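Local coordinates for TIR-NB-LRR type resistance protein RPV1 (Vitis rotundifolia, PDB 5KU7), which carries a TIR domain, the flavodoxin-like signalling module found at the N-terminal end of this class of plant disease-resistance proteins, at residues S69-Y72 with A73-R76; P105-R109 with K110-S114; G116-F119 with A120-E124. All coordinates share one frame; numbering follows the deposited sequence.

Contact 1 (S69-Y72 with A73-R76); sequences SENY and AHSR
Asn-71 and His-74 meet within a run of tight backbone turns that carry the chain from strand 61-68 of the TIR domain's parallel sheet into helix 76-91. A type I beta turn from Ser-69 to Tyr-72 starts the sequence. Two further backbone bonds follow, each spanning three residues: His-74 N donates to Asn-71 O at 3.0 Å, and Ser-75 N to Tyr-72 O at 3.2 Å. Ser-75 then suits the N-cap position, since its short hydroxyl side chain accepts from Cys-78 N in the first turn of the helix.

Among the side chains, Asn-71 lays its OD1 over one face of the His-74 imidazole, 3.7 Å from ND1, with amide and ring planes 73° apart. His-74 places CG beside its own backbone N (chi1 -78°), which swings the ring back toward Asn-71. Tyr-72 does the reverse: its CG lies opposite the backbone N, and the ring is directed into the core, where its hydroxyl is hydrogen-bonded to Ser-13 OG and its ring meets Phe-68 edge-to-face. Ala-73, small enough for a buried site, packs on Phe-115 and Ala-118.

A water bridges the two halves of the turn: it donates to Glu-70 O at 2.9 Å, accepts a weak bond from Ala-73 N, and lies 3.1 Å from His-74 ND1.

Contact 2 (P105-R109 with K110-S114); sequences PSHVR and KQEGS
His-107 and Glu-112 present their side chains at about a right angle, the imidazole and carboxylate planes 56° apart. The contact is carbon to carbon, His-107 CD2 lying 4.1 Å from Glu-112 CB. One ring face of the histidine looks onto the backbone of Glu-112 and Gly-113, with Gly-113 CA 4.1 Å from His-107 ND1. A residue with no side chain suits this place twice over: its phi is positive, and a beta carbon here would run into the ring.

Lys-110 lies along the preceding turn, its chain bent at chi3 (-66°) so that CE passes 4.1 Å from Ser-106 CB. The bend brings NZ to a salt bridge with Glu-112 OE2 at 3.5 Å, joining the two long polar side chains on the outer surface of the turn.

Beneath these side chains the backbone ends helix 105-110 with a Schellman motif. Glu-112 N reaches back to His-107 O at 2.9 Å, the six-to-one bond that closes the motif, while the inner bond, Gln-111 N to Val-108 O, is weak. Gln-111 is the C-prime residue, with phi 56°, and the reversal lets the chain swing directly into helix 113-122.

The side chain of Gln-111 bends at chi2 and folds back over the helix end. Its NE2 donates to Val-108 O at 3.0 Å, so this carbonyl, left at a helix terminus, receives both the amide and the weak backbone bond. The same NE2 is also hydrogen-bonded to Thr-138 OG1, and OE1 accepts from Arg-134 NE, both on helix 130-141. A primary amide, donor and acceptor at once, fits this buried junction. Val-108 packs its branched side chain on Phe-100, Phe-115 and Leu-137, where a beta-branched apolar residue suits a buried helix face.

Contact 3 (G116-F119 with A120-E124); sequences GEAF and AGYEE
Ala-120 N donates to Gly-116 O at 3.2 Å, a regular alpha-helical bond with an N-H...O angle of 147°. The same N-H also makes a weak bond to Glu-117 O, and the donors that follow are shared likewise. Gly-121 N divides weakly between Glu-117 O and Ala-118 O, Tyr-122 N between Ala-118 O and Phe-119 O, and Glu-123 N reaches Phe-119 O by a weak bond. Such mixing of three- and four-residue spacings is common in the last turn of a helix. Tyr-122 has its strongest side-chain bond outside the helix, from its hydroxyl to the backbone oxygen of Ala-73.

Around this backbone, Tyr-122 leans back over the previous turn. With CG beside the backbone N (chi1 -69°), one ring face lies above Ala-118 O, which is 3.6 Å from Tyr-122 CD2. The CE2 carbon of the same edge approaches Ala-118 CB at 4.4 Å, the small methyl meeting the ring at its rim. Phe-119 receives that edge in an edge-to-face pair: the tyrosine edge is directed at the phenylalanine face, centroids 5.9 Å apart and planes at 80°. On the exposed side, chi1 of Glu-123 (-73°) places its CG 3.4 Å from Phe-119 O, and the bend at chi2 folds the carboxylate back on the same side.

Both rings lie on the side of helix 113-122 that faces helix 130-141. Phe-119 packs on Ile-130 and Leu-137 and makes a cation-pi contact with Arg-134; Tyr-122 meets Trp-133 and also touches Arg-76 and Leu-79 of helix 76-91, while Ala-118 lies against the loop that follows strand 61-68.

Along the chain the three contacts come in series: contact 1 follows strand 61-68, contact 2 spans the break between helices 105-110 and 113-122, and contact 3 lies farther along the latter helix. Their centres are 11 to 13 Å apart, on one side of the domain's centre. Contact 1 touches both others by probable hydrogen bonds, Glu-70 O to Ser-114 OG (2.6 Å) and Ala-73 O to Tyr-122 OH (2.6 Å), so the loop lies along helix 113-122. Contacts 2 and 3 meet where Gln-111 packs on Phe-119. Helix 113-122, in the connection after strand 95-101, thus packs on the loop after its neighbour in the sheet, strand 61-68.

Contact 1 (S69-Y72 with A73-R76)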
loop_
_atom_site.group_PDB
_atom_site.type_symbol
_atom_site.label_atom_id
_atom_site.label_comp_id
_atom_site.label_asym_id
_atom_site.label_seq_id
_atom_site.Cartn_x
_atom_site.Cartn_y
_atom_site.Cartn_z
ATOM N N SER A 69 -4.673 -12.024 -6.388
ATOM C CA SER A 69 -4.804 -10.740 -7.063
ATOM C C SER A 69 -5.143 -11.019 -8.518
ATOM O O SER A 69 -5.062 -12.166 -8.966
ATOM C CB SER A 69 -3.518 -9.913 -6.934
ATOM O OG SER A 69 -2.390 -10.661 -7.366
ATOM N N GLU A 70 -5.477 -9.965 -9.250
ATOM C CA GLU A 70 -6.039 -10.064 -10.596
ATOM C C GLU A 70 -5.326 -11.057 -11.519
ATOM O O GLU A 70 -5.983 -11.792 -12.273
ATOM C CB GLU A 70 -6.043 -8.680 -11.250
ATOM C CG GLU A 70 -6.959 -8.557 -12.468
ATOM C CD GLU A 70 -6.730 -7.266 -13.233
ATOM O OE1 GLU A 70 -5.831 -6.502 -12.834
ATOM O OE2 GLU A 70 -7.454 -7.004 -14.214
ATOM N N ASN A 71 -3.995 -11.093 -11.448
ATOM C CA ASN A 71 -3.224 -11.879 -12.397
ATOM C C ASN A 71 -2.454 -13.024 -11.771
ATOM O O ASN A 71 -1.484 -13.509 -12.355
ATOM C CB ASN A 71 -2.266 -10.980 -13.161
ATOM C CG ASN A 71 -2.988 -9.903 -13.925
ATOM O OD1 ASN A 71 -3.692 -10.185 -14.892
ATOM N ND2 ASN A 71 -2.823 -8.655 -13.497
ATOM N N TYR A 72 -2.886 -13.445 -10.584
ATOM C CA TYR A 72 -2.258 -14.557 -9.874
ATOM C C TYR A 72 -2.210 -15.842 -10.717
ATOM O O TYR A 72 -1.175 -16.494 -10.811
ATOM C CB TYR A 72 -3.006 -14.807 -8.570
ATOM C CG TYR A 72 -2.406 -15.837 -7.650
ATOM C CD1 TYR A 72 -2.661 -17.200 -7.834
ATOM C CD2 TYR A 72 -1.640 -15.455 -6.563
ATOM C CE1 TYR A 72 -2.146 -18.142 -6.974
ATOM C CE2 TYR A 72 -1.113 -16.397 -5.700
ATOM C CZ TYR A 72 -1.371 -17.741 -5.909
ATOM O OH TYR A 72 -0.853 -18.687 -5.049
ATOM N N ALA A 73 -3.329 -16.196 -11.339
ATOM C CA ALA A 73 -3.387 -17.425 -12.120
ATOM C C ALA A 73 -2.614 -17.288 -13.428
ATOM O O ALA A 73 -2.414 -18.278 -14.131
ATOM C CB ALA A 73 -4.836 -17.823 -12.398
ATOM N N HIS A 74 -2.183 -16.070 -13.760
ATOM C CA HIS A 74 -1.398 -15.877 -14.978
ATOM C C HIS A 74 0.055 -16.272 -14.760
ATOM O O HIS A 74 0.902 -16.099 -15.642
ATOM C CB HIS A 74 -1.460 -14.434 -15.466
ATOM C CG HIS A 74 -2.729 -14.093 -16.174
ATOM N ND1 HIS A 74 -3.902 -13.805 -15.507
ATOM C CD2 HIS A 74 -3.018 -14.012 -17.494
ATOM C CE1 HIS A 74 -4.850 -13.544 -16.387
ATOM N NE2 HIS A 74 -4.341 -13.668 -17.601
ATOM N N SER A 75 0.362 -16.755 -13.564
ATOM C CA SER A 75 1.710 -17.195 -13.300
ATOM C C SER A 75 1.681 -18.664 -12.927
ATOM O O SER A 75 1.087 -19.048 -11.925
ATOM C CB SER A 75 2.351 -16.345 -12.206
ATOM O OG SER A 75 3.472 -16.994 -11.645
ATOM N N ARG A 76 2.328 -19.482 -13.751
ATOM C CA ARG A 76 2.390 -20.910 -13.512
ATOM C C ARG A 76 3.101 -21.158 -12.202
ATOM O O ARG A 76 2.714 -22.056 -11.450
ATOM C CB ARG A 76 3.095 -21.640 -14.657
ATOM C CG ARG A 76 2.551 -21.300 -16.021
ATOM C CD ARG A 76 3.061 -22.258 -17.085
ATOM N NE ARG A 76 4.491 -22.504 -16.959
ATOM C CZ ARG A 76 5.427 -21.861 -17.647
ATOM N NH1 ARG A 76 5.086 -20.910 -18.511
ATOM N NH2 ARG A 76 6.706 -22.163 -17.457
HETATM O O HOH W 1 -5.122 -14.517 -12.775
#

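Contact 2 (P105-R109 with K110-S114)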
loop_
_atom_site.group_PDB
_atom_site.type_symbol
_atom_site.label_atom_id
_atom_site.label_comp_id
_atom_site.label_asym_id
_atom_site.label_seq_id
_atom_site.Cartn_x
_atom_site.Cartn_y
_atom_site.Cartn_z
ATOM N N PRO A 105 -13.911 -13.425 -4.875
ATOM C CA PRO A 105 -13.587 -14.781 -4.412
ATOM C C PRO A 105 -14.157 -15.863 -5.338
ATOM O O PRO A 105 -13.506 -16.883 -5.551
ATOM C CB PRO A 105 -14.241 -14.843 -3.024
ATOM C CG PRO A 105 -14.265 -13.419 -2.553
ATOM C CD PRO A 105 -14.470 -12.584 -3.798
ATOM N N SER A 106 -15.339 -15.639 -5.902
ATOM C CA SER A 106 -15.955 -16.657 -6.754
ATOM C C SER A 106 -15.258 -16.758 -8.119
ATOM O O SER A 106 -15.274 -17.827 -8.744
ATOM C CB SER A 106 -17.462 -16.397 -6.930
ATOM O OG SER A 106 -17.714 -15.232 -7.694
ATOM N N HIS A 107 -14.643 -15.665 -8.572
ATOM C CA HIS A 107 -13.818 -15.706 -9.788
ATOM C C HIS A 107 -12.650 -16.670 -9.587
ATOM O O HIS A 107 -12.294 -17.433 -10.485
ATOM C CB HIS A 107 -13.268 -14.316 -10.152
ATOM C CG HIS A 107 -14.307 -13.365 -10.664
ATOM N ND1 HIS A 107 -13.996 -12.117 -11.160
ATOM C CD2 HIS A 107 -15.656 -13.480 -10.755
ATOM C CE1 HIS A 107 -15.104 -11.507 -11.544
ATOM N NE2 HIS A 107 -16.125 -12.313 -11.307
ATOM N N VAL A 108 -12.069 -16.644 -8.393
ATOM C CA VAL A 108 -10.993 -17.565 -8.074
ATOM C C VAL A 108 -11.519 -18.969 -7.979
ATOM O O VAL A 108 -10.978 -19.878 -8.594
ATOM C CB VAL A 108 -10.313 -17.218 -6.739
ATOM C CG1 VAL A 108 -9.173 -18.197 -6.459
ATOM C CG2 VAL A 108 -9.800 -15.799 -6.772
ATOM N N ARG A 109 -12.617 -19.121 -7.244
ATOM C CA ARG A 109 -13.192 -20.429 -6.960
ATOM C C ARG A 109 -13.606 -21.116 -8.246
ATOM O O ARG A 109 -13.451 -22.331 -8.392
ATOM C CB ARG A 109 -14.395 -20.281 -6.013
ATOM C CG ARG A 109 -14.895 -21.573 -5.386
ATOM C CD ARG A 109 -15.979 -21.308 -4.323
ATOM N NE ARG A 109 -17.161 -20.647 -4.878
ATOM C CZ ARG A 109 -17.472 -19.367 -4.677
ATOM N NH1 ARG A 109 -16.696 -18.595 -3.918
ATOM N NH2 ARG A 109 -18.568 -18.859 -5.230
ATOM N N LYS A 110 -14.132 -20.328 -9.174
ATOM C CA LYS A 110 -14.709 -20.873 -10.394
ATOM C C LYS A 110 -13.859 -20.571 -11.627
ATOM O O LYS A 110 -14.206 -20.979 -12.724
ATOM C CB LYS A 110 -16.136 -20.341 -10.590
ATOM C CG LYS A 110 -17.081 -20.695 -9.433
ATOM C CD LYS A 110 -18.548 -20.383 -9.721
ATOM C CE LYS A 110 -18.862 -18.910 -9.880
ATOM N NZ LYS A 110 -20.326 -18.749 -10.197
ATOM N N GLN A 111 -12.752 -19.855 -11.438
ATOM C CA GLN A 111 -11.896 -19.443 -12.548
ATOM C C GLN A 111 -12.677 -18.665 -13.589
ATOM O O GLN A 111 -12.679 -19.024 -14.767
ATOM C CB GLN A 111 -11.240 -20.655 -13.206
ATOM C CG GLN A 111 -10.238 -21.331 -12.315
ATOM C CD GLN A 111 -10.849 -22.507 -11.585
ATOM O OE1 GLN A 111 -11.251 -23.479 -12.209
ATOM N NE2 GLN A 111 -10.926 -22.424 -10.257
ATOM N N GLU A 112 -13.369 -17.623 -13.135
ATOM C CA GLU A 112 -14.042 -16.679 -14.020
ATOM C C GLU A 112 -13.259 -15.374 -14.057
ATOM O O GLU A 112 -12.214 -15.254 -13.413
ATOM C CB GLU A 112 -15.484 -16.439 -13.568
ATOM C CG GLU A 112 -16.359 -17.682 -13.688
ATOM C CD GLU A 112 -17.734 -17.540 -13.028
ATOM O OE1 GLU A 112 -18.003 -16.495 -12.387
ATOM O OE2 GLU A 112 -18.554 -18.479 -13.170
ATOM N N GLY A 113 -13.751 -14.414 -14.832
ATOM C CA GLY A 113 -13.042 -13.164 -15.033
ATOM C C GLY A 113 -11.587 -13.355 -15.416
ATOM O O GLY A 113 -11.246 -14.225 -16.216
ATOM N N SER A 114 -10.724 -12.542 -14.824
ATOM C CA SER A 114 -9.313 -12.572 -15.150
ATOM C C SER A 114 -8.763 -13.981 -14.966
ATOM O O SER A 114 -7.926 -14.424 -15.744
ATOM C CB SER A 114 -8.527 -11.575 -14.291
ATOM O OG SER A 114 -8.507 -11.955 -12.925
#

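Contact 3 (G116-F119 with A120-E124)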
loop_
_atom_site.group_PDB
_atom_site.type_symbol
_atom_site.label_atom_id
_atom_site.label_comp_id
_atom_site.label_asym_id
_atom_site.label_seq_id
_atom_site.Cartn_x
_atom_site.Cartn_y
_atom_site.Cartn_z
ATOM N N GLY A 116 -10.296 -16.842 -15.385
ATOM C CA GLY A 116 -10.692 -17.660 -16.511
ATOM C C GLY A 116 -9.796 -17.416 -17.714
ATOM O O GLY A 116 -9.465 -18.347 -18.447
ATOM N N GLU A 117 -9.421 -16.155 -17.921
ATOM C CA GLU A 117 -8.592 -15.775 -19.057
ATOM C C GLU A 117 -7.239 -16.446 -18.982
ATOM O O GLU A 117 -6.690 -16.868 -19.999
ATOM C CB GLU A 117 -8.413 -14.261 -19.118
ATOM C CG GLU A 117 -9.696 -13.484 -19.366
ATOM C CD GLU A 117 -9.527 -12.002 -19.093
ATOM O OE1 GLU A 117 -8.368 -11.555 -18.934
ATOM O OE2 GLU A 117 -10.549 -11.282 -19.035
ATOM N N ALA A 118 -6.723 -16.564 -17.763
ATOM C CA ALA A 118 -5.447 -17.221 -17.518
ATOM C C ALA A 118 -5.459 -18.616 -18.118
ATOM O O ALA A 118 -4.613 -18.965 -18.950
ATOM C CB ALA A 118 -5.157 -17.280 -16.021
ATOM N N PHE A 119 -6.441 -19.402 -17.696
ATOM C CA PHE A 119 -6.576 -20.777 -18.144
ATOM C C PHE A 119 -6.774 -20.943 -19.633
ATOM O O PHE A 119 -6.373 -21.965 -20.193
ATOM C CB PHE A 119 -7.723 -21.441 -17.398
ATOM C CG PHE A 119 -7.347 -21.854 -16.022
ATOM C CD1 PHE A 119 -7.305 -20.927 -15.003
ATOM C CD2 PHE A 119 -6.966 -23.155 -15.763
ATOM C CE1 PHE A 119 -6.931 -21.295 -13.735
ATOM C CE2 PHE A 119 -6.590 -23.533 -14.500
ATOM C CZ PHE A 119 -6.572 -22.603 -13.478
ATOM N N ALA A 120 -7.386 -19.958 -20.279
ATOM C CA ALA A 120 -7.520 -20.017 -21.729
ATOM C C ALA A 120 -6.133 -20.175 -22.353
ATOM O O ALA A 120 -5.925 -21.043 -23.200
ATOM C CB ALA A 120 -8.216 -18.781 -22.263
ATOM N N GLY A 121 -5.176 -19.383 -21.877
ATOM C CA GLY A 121 -3.822 -19.423 -22.397
ATOM C C GLY A 121 -3.071 -20.705 -22.073
ATOM O O GLY A 121 -2.123 -21.068 -22.773
ATOM N N TYR A 122 -3.509 -21.419 -21.040
ATOM C CA TYR A 122 -2.832 -22.656 -20.647
ATOM C C TYR A 122 -3.250 -23.845 -21.511
ATOM O O TYR A 122 -2.539 -24.851 -21.584
ATOM C CB TYR A 122 -3.110 -22.964 -19.174
ATOM C CG TYR A 122 -2.444 -21.983 -18.241
ATOM C CD1 TYR A 122 -1.217 -21.417 -18.564
ATOM C CD2 TYR A 122 -3.048 -21.601 -17.057
ATOM C CE1 TYR A 122 -0.602 -20.509 -17.723
ATOM C CE2 TYR A 122 -2.440 -20.682 -16.208
ATOM C CZ TYR A 122 -1.216 -20.145 -16.549
ATOM O OH TYR A 122 -0.604 -19.244 -15.714
ATOM N N GLU A 123 -4.385 -23.697 -22.190
ATOM C CA GLU A 123 -5.022 -24.788 -22.925
ATOM C C GLU A 123 -4.108 -25.512 -23.908
ATOM O O GLU A 123 -4.179 -26.735 -24.043
ATOM C CB GLU A 123 -6.245 -24.260 -23.675
ATOM C CG GLU A 123 -7.415 -23.935 -22.768
ATOM C CD GLU A 123 -7.980 -25.161 -22.070
ATOM O OE1 GLU A 123 -7.669 -26.297 -22.496
ATOM O OE2 GLU A 123 -8.726 -24.981 -21.082
ATOM N N GLU A 124 -3.253 -24.763 -24.595
ATOM C CA GLU A 124 -2.514 -25.334 -25.713
ATOM C C GLU A 124 -1.181 -25.970 -25.324
ATOM O O GLU A 124 -0.745 -26.914 -25.972
ATOM C CB GLU A 124 -2.275 -24.262 -26.778
ATOM C CG GLU A 124 -1.336 -23.151 -26.345
ATOM C CD GLU A 124 -1.038 -22.175 -27.469
ATOM O OE1 GLU A 124 -1.682 -22.272 -28.537
ATOM O OE2 GLU A 124 -0.153 -21.313 -27.282
#